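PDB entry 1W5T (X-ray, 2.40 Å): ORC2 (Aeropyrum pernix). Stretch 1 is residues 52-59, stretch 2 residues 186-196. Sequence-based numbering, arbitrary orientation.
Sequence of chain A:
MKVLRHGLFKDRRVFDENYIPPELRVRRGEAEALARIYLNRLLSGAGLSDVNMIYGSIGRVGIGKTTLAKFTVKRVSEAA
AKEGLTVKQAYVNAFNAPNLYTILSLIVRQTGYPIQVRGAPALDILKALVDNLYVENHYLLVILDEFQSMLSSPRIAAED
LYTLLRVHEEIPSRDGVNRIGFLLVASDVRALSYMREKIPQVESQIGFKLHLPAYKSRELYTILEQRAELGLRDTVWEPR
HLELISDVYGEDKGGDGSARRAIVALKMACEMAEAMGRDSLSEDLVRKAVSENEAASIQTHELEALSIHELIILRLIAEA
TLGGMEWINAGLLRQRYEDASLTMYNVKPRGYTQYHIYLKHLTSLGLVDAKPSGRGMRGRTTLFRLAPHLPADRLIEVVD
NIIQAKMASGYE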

ATOM      1  N   ASN A  52      -4.162  12.142   9.257  1.00 14.02           N
ATOM      2  CA  ASN A  52      -4.920  10.912   8.980  1.00 13.18           C
ATOM      3  C   ASN A  52      -4.058   9.832   8.309  1.00 12.25           C
ATOM      4  O   ASN A  52      -2.993  10.104   7.809  1.00 12.89           O
ATOM      5  CB  ASN A  52      -6.161  11.224   8.142  1.00 13.61           C
ATOM      6  CG  ASN A  52      -7.098  12.240   8.811  1.00 13.35           C
ATOM      7  OD1 ASN A  52      -7.479  12.083   9.961  1.00 13.23           O
ATOM      8  ND2 ASN A  52      -7.491  13.267   8.062  1.00 13.31           N
ATOM      9  N   MET A  53      -4.511   8.601   8.303  1.00 12.29           N
ATOM     10  CA  MET A  53      -3.728   7.560   7.709  1.00 13.03           C
ATOM     11  C   MET A  53      -4.565   6.669   6.811  1.00 12.54           C
ATOM     12  O   MET A  53      -5.726   6.383   7.116  1.00 13.67           O
ATOM     13  CB  MET A  53      -3.043   6.719   8.788  1.00 13.89           C
ATOM     14  CG  MET A  53      -2.249   5.530   8.231  1.00 15.91           C
ATOM     15  SD  MET A  53      -1.385   4.516   9.452  1.00 23.31           S
ATOM     16  CE  MET A  53       0.038   5.506   9.725  1.00 18.55           C
ATOM     17  N   ILE A  54      -3.930   6.194   5.743  1.00 12.15           N
ATOM     18  CA  ILE A  54      -4.432   5.153   4.849  1.00 12.13           C
ATOM     19  C   ILE A  54      -3.480   4.007   4.973  1.00 12.40           C
ATOM     20  O   ILE A  54      -2.271   4.218   4.878  1.00 13.04           O
ATOM     21  CB  ILE A  54      -4.396   5.653   3.380  1.00 12.03           C
ATOM     22  CG1 ILE A  54      -5.386   6.817   3.159  1.00 11.01           C
ATOM     23  CG2 ILE A  54      -4.635   4.475   2.409  1.00 11.57           C
ATOM     24  CD1 ILE A  54      -5.266   7.599   1.756  1.00  6.99           C
ATOM     25  N   TYR A  55      -3.995   2.806   5.201  1.00 12.51           N
ATOM     26  CA  TYR A  55      -3.185   1.584   5.094  1.00 12.66           C
ATOM     27  C   TYR A  55      -3.941   0.513   4.297  1.00 13.14           C
ATOM     28  O   TYR A  55      -5.150   0.582   4.117  1.00 13.47           O
ATOM     29  CB  TYR A  55      -2.732   1.052   6.492  1.00 12.43           C
ATOM     30  CG  TYR A  55      -3.870   0.669   7.455  1.00 11.55           C
ATOM     31  CD1 TYR A  55      -4.206  -0.676   7.688  1.00 10.66           C
ATOM     32  CD2 TYR A  55      -4.606   1.659   8.132  1.00 10.55           C
ATOM     33  CE1 TYR A  55      -5.248  -1.031   8.593  1.00  9.41           C
ATOM     34  CE2 TYR A  55      -5.631   1.316   9.041  1.00 11.24           C
ATOM     35  CZ  TYR A  55      -5.935  -0.033   9.246  1.00 11.82           C
ATOM     36  OH  TYR A  55      -6.934  -0.339  10.101  1.00 15.19           O
ATOM     37  N   GLY A  56      -3.214  -0.476   3.802  1.00 14.73           N
ATOM     38  CA  GLY A  56      -3.816  -1.563   3.052  1.00 15.39           C
ATOM     39  C   GLY A  56      -3.783  -2.906   3.742  1.00 16.43           C
ATOM     40  O   GLY A  56      -3.214  -3.061   4.817  1.00 16.49           O
ATOM     41  N   SER A  57      -4.415  -3.900   3.134  1.00 17.95           N
ATOM     42  CA  SER A  57      -4.350  -5.245   3.682  1.00 19.45           C
ATOM     43  C   SER A  57      -2.918  -5.718   3.674  1.00 20.25           C
ATOM     44  O   SER A  57      -2.083  -5.284   2.851  1.00 20.88           O
ATOM     45  CB  SER A  57      -5.257  -6.188   2.943  1.00 19.65           C
ATOM     46  OG  SER A  57      -6.579  -5.708   3.065  1.00 21.36           O
ATOM     47  N   ILE A  58      -2.611  -6.556   4.644  1.00 20.55           N
ATOM     48  CA  ILE A  58      -1.248  -7.018   4.827  1.00 20.94           C
ATOM     49  C   ILE A  58      -0.776  -7.947   3.679  1.00 21.22           C
ATOM     50  O   ILE A  58      -1.422  -8.937   3.336  1.00 21.21           O
ATOM     51  CB  ILE A  58      -1.125  -7.687   6.220  1.00 21.15           C
ATOM     52  CG1 ILE A  58       0.319  -8.038   6.523  1.00 20.67           C
ATOM     53  CG2 ILE A  58      -1.997  -8.923   6.312  1.00 20.66           C
ATOM     54  CD1 ILE A  58       0.720  -7.684   7.915  1.00 24.06           C
ATOM     55  N   GLY A  59       0.364  -7.614   3.094  1.00 21.82           N
ATOM     56  CA  GLY A  59       0.869  -8.314   1.930  1.00 21.77           C
ATOM     57  C   GLY A  59       0.215  -7.990   0.591  1.00 21.70           C
ATOM     58  O   GLY A  59       0.698  -8.488  -0.387  1.00 23.04           O
ATOM     59  N   ALA A 186       0.681   3.971   4.770  1.00 11.74           N
ATOM     60  CA  ALA A 186       1.518   2.860   5.232  1.00 12.20           C
ATOM     61  C   ALA A 186       1.094   1.572   4.558  1.00 12.51           C
ATOM     62  O   ALA A 186      -0.007   1.455   4.104  1.00 12.54           O
ATOM     63  CB  ALA A 186       1.445   2.680   6.729  1.00 11.60           C
ATOM     64  N   SER A 187       1.965   0.576   4.517  1.00 13.42           N
ATOM     65  CA  SER A 187       1.604  -0.627   3.746  1.00 14.31           C
ATOM     66  C   SER A 187       0.508  -1.468   4.394  1.00 14.19           C
ATOM     67  O   SER A 187      -0.277  -2.108   3.692  1.00 15.35           O
ATOM     68  CB  SER A 187       2.831  -1.472   3.435  1.00 13.30           C
ATOM     69  OG  SER A 187       3.432  -1.807   4.652  1.00 14.82           O
ATOM     70  N   ASP A 188       0.433  -1.427   5.721  1.00 14.06           N
ATOM     71  CA  ASP A 188      -0.509  -2.246   6.446  1.00 14.39           C
ATOM     72  C   ASP A 188      -0.576  -1.837   7.935  1.00 13.99           C
ATOM     73  O   ASP A 188       0.174  -0.956   8.383  1.00 13.12           O
ATOM     74  CB  ASP A 188      -0.113  -3.725   6.273  1.00 14.39           C
ATOM     75  CG  ASP A 188       1.292  -4.003   6.748  1.00 16.32           C
ATOM     76  OD1 ASP A 188       2.210  -4.185   5.911  1.00 20.09           O
ATOM     77  OD2 ASP A 188       1.584  -4.011   7.962  1.00 18.90           O
ATOM     78  N   VAL A 189      -1.502  -2.462   8.658  1.00 14.20           N
ATOM     79  CA  VAL A 189      -1.786  -2.231  10.075  1.00 14.46           C
ATOM     80  C   VAL A 189      -0.557  -2.268  11.054  1.00 15.49           C
ATOM     81  O   VAL A 189      -0.571  -1.584  12.082  1.00 15.92           O
ATOM     82  CB  VAL A 189      -2.898  -3.225  10.539  1.00 14.19           C
ATOM     83  CG1 VAL A 189      -2.341  -4.630  10.781  1.00 12.88           C
ATOM     84  CG2 VAL A 189      -3.605  -2.716  11.762  1.00 14.29           C
ATOM     85  N   ARG A 190       0.501  -3.019  10.725  1.00 16.16           N
ATOM     86  CA  ARG A 190       1.684  -3.156  11.611  1.00 16.61           C
ATOM     87  C   ARG A 190       2.306  -1.794  11.917  1.00 16.82           C
ATOM     88  O   ARG A 190       2.822  -1.592  13.011  1.00 15.99           O
ATOM     89  CB  ARG A 190       2.776  -4.109  11.054  1.00 16.50           C
ATOM     90  CG  ARG A 190       2.354  -5.578  10.890  1.00 17.32           C
ATOM     91  CD  ARG A 190       3.373  -6.452  10.125  1.00 18.31           C
ATOM     92  NE  ARG A 190       3.481  -6.051   8.717  1.00 17.52           N
ATOM     93  CZ  ARG A 190       4.404  -6.471   7.882  1.00 18.64           C
ATOM     94  NH1 ARG A 190       5.328  -7.356   8.283  1.00 16.79           N
ATOM     95  NH2 ARG A 190       4.383  -6.036   6.633  1.00 15.19           N
ATOM     96  N   ALA A 191       2.229  -0.874  10.958  1.00 17.00           N
ATOM     97  CA  ALA A 191       2.639   0.505  11.191  1.00 18.12           C
ATOM     98  C   ALA A 191       1.903   1.111  12.387  1.00 18.45           C
ATOM     99  O   ALA A 191       2.518   1.765  13.218  1.00 17.60           O
ATOM    100  CB  ALA A 191       2.441   1.349   9.977  1.00 17.53           C
ATOM    101  N   LEU A 192       0.596   0.870  12.458  1.00 19.94           N
ATOM    102  CA  LEU A 192      -0.210   1.353  13.569  1.00 22.14           C
ATOM    103  C   LEU A 192       0.172   0.603  14.862  1.00 23.73           C
ATOM    104  O   LEU A 192       0.380   1.243  15.893  1.00 22.63           O
ATOM    105  CB  LEU A 192      -1.711   1.197  13.261  1.00 22.22           C
ATOM    106  CG  LEU A 192      -2.295   2.187  12.245  1.00 22.20           C
ATOM    107  CD1 LEU A 192      -3.710   1.880  11.991  1.00 20.82           C
ATOM    108  CD2 LEU A 192      -2.140   3.601  12.807  1.00 21.35           C
ATOM    109  N   SER A 193       0.256  -0.741  14.785  1.00 25.18           N
ATOM    110  CA  SER A 193       0.621  -1.569  15.938  1.00 27.52           C
ATOM    111  C   SER A 193       1.917  -1.078  16.536  1.00 28.38           C
ATOM    112  O   SER A 193       2.064  -0.964  17.742  1.00 28.42           O
ATOM    113  CB  SER A 193       0.771  -3.048  15.553  1.00 27.37           C
ATOM    114  OG  SER A 193      -0.448  -3.540  15.014  1.00 30.11           O
ATOM    115  N   TYR A 194       2.864  -0.779  15.662  1.00 30.03           N
ATOM    116  CA  TYR A 194       4.171  -0.280  16.059  1.00 31.48           C
ATOM    117  C   TYR A 194       4.127   1.093  16.750  1.00 31.57           C
ATOM    118  O   TYR A 194       4.663   1.257  17.847  1.00 31.18           O
ATOM    119  CB  TYR A 194       5.105  -0.243  14.847  1.00 32.08           C
ATOM    120  CG  TYR A 194       6.490   0.218  15.182  1.00 34.65           C
ATOM    121  CD1 TYR A 194       7.533  -0.698  15.377  1.00 37.18           C
ATOM    122  CD2 TYR A 194       6.760   1.577  15.301  1.00 37.40           C
ATOM    123  CE1 TYR A 194       8.824  -0.253  15.679  1.00 39.79           C
ATOM    124  CE2 TYR A 194       8.026   2.034  15.609  1.00 40.51           C
ATOM    125  CZ  TYR A 194       9.052   1.124  15.799  1.00 40.96           C
ATOM    126  OH  TYR A 194      10.275   1.619  16.102  1.00 42.49           O
ATOM    127  N   MET A 195       3.528   2.073  16.081  1.00 32.08           N
ATOM    128  CA  MET A 195       3.263   3.390  16.672  1.00 32.82           C
ATOM    129  C   MET A 195       2.582   3.330  18.050  1.00 33.51           C
ATOM    130  O   MET A 195       2.956   4.095  18.907  1.00 33.01           O
ATOM    131  CB  MET A 195       2.428   4.263  15.740  1.00 32.49           C
ATOM    132  CG  MET A 195       3.129   4.724  14.486  1.00 32.10           C
ATOM    133  SD  MET A 195       2.018   5.668  13.397  1.00 32.30           S
ATOM    134  CE  MET A 195       2.104   7.234  14.157  1.00 32.97           C
ATOM    135  N   ARG A 196       1.621   2.417  18.262  1.00 34.62           N
ATOM    136  CA  ARG A 196       0.916   2.292  19.548  1.00 36.79           C
ATOM    137  C   ARG A 196       1.867   1.841  20.637  1.00 37.27           C
ATOM    138  O   ARG A 196       1.833   2.352  21.746  1.00 37.23           O
ATOM    139  CB  ARG A 196      -0.243   1.277  19.493  1.00 37.35           C
ATOM    140  CG  ARG A 196      -1.582   1.732  20.082  1.00 40.29           C
ATOM    141  CD  ARG A 196      -1.632   2.130  21.585  1.00 45.75           C
ATOM    142  NE  ARG A 196      -1.618   1.017  22.555  1.00 49.76           N
ATOM    143  CZ  ARG A 196      -2.593   0.104  22.730  1.00 52.23           C
ATOM    144  NH1 ARG A 196      -2.475  -0.860  23.646  1.00 51.77           N
ATOM    145  NH2 ARG A 196      -3.695   0.148  21.991  1.00 53.79           N
TER
HETATM  146  O   HOH W   1      -3.283  -4.123   7.389  1.00 14.65           O

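Contact between strand 52-56, with the loop that follows it, and the segment 186-196, which turns into a helix. Touching residues are at least 130 apart in sequence, and the two pieces bury 544 Å² between them, both sides summed. At Ala186 the backbones are joined directly: Ala186 N donates to Ile54 O at 3.0 Å with a nearly straight N-H...O angle of 164°, the best-formed hydrogen bond across the contact. Ala186 O then faces the strand, where Tyr55 CA approaches it at 3.3 Å in a CA-H...O contact. The side chain of Ala186 is a small methyl group in a buried place beside two larger side chains; Ala186 CB lies 4.5 Å from Tyr55 CB and 4.3 Å from Met53 SD.

Ser187 points its side chain away from the strand and contributes through its carbonyl. Gly56 N donates to Ser187 O at 3.4 Å, a weak bond bent to 137°. Gly56 has no side chain. At Asp188, which lies closest in register to Gly56 (CA to CA 4.8 Å), the direct backbone hydrogen bonds give way to softer contacts: Asp188 CA meets Gly56 O at 3.3 Å in a second CA-H...O contact. The carboxylate organizes its own stretch. Asp188 OD1 accepts from Ser187 OG at 3.0 Å, and Asp188 OD2 accepts from Arg190 N at 3.1 Å, a capping bond at the turn into the helix. Asp188 CB still touches the other stretch, 3.8 Å from Ile58 CA.

Val189 N is bridged to the strand by water 1, which accepts from Val189 N at 2.7 Å and donates to Gly56 O at 2.8 Å, spanning a gap of 4.2 Å between Val189 N and Gly56 O. The Tyr55 ring, set by a p rotamer, lies alongside this turn: Tyr55 CD1 is 3.4 Å from Val189 N, and Tyr55 CE1 is 3.8 Å from Val189 CB.

Arg190 folds back on Asp188 in a salt bridge, with Arg190 NE to Asp188 OD2 and Arg190 NH2 to Asp188 OD1 both at 2.9 Å and nearly linear. The paired bonds fix the guanidinium beside Asp188; Ile58 CG1 lies over one of its faces, and Ile58 CD1 comes within 3.3 Å of Arg190 NE. An aliphatic chain suits this place, covering the ion pair without competing for its hydrogen bonds.

Within the helix, Leu192 points toward the strand and spreads its branches between two partners, Leu192 CD1 at 3.6 Å from Tyr55 CE2 and Leu192 CD2 at 3.6 Å from Met53 SD. Ser193, Tyr194 and Arg196 are out of reach. Met195 also points toward the strand and closes the buried apolar cluster, Met195 SD lying 4.2 Å from Met53 CE. Met53, extended through chi1 and chi2 (both t), is long enough to reach Ala186, Leu192 and Met195 from one position on the strand.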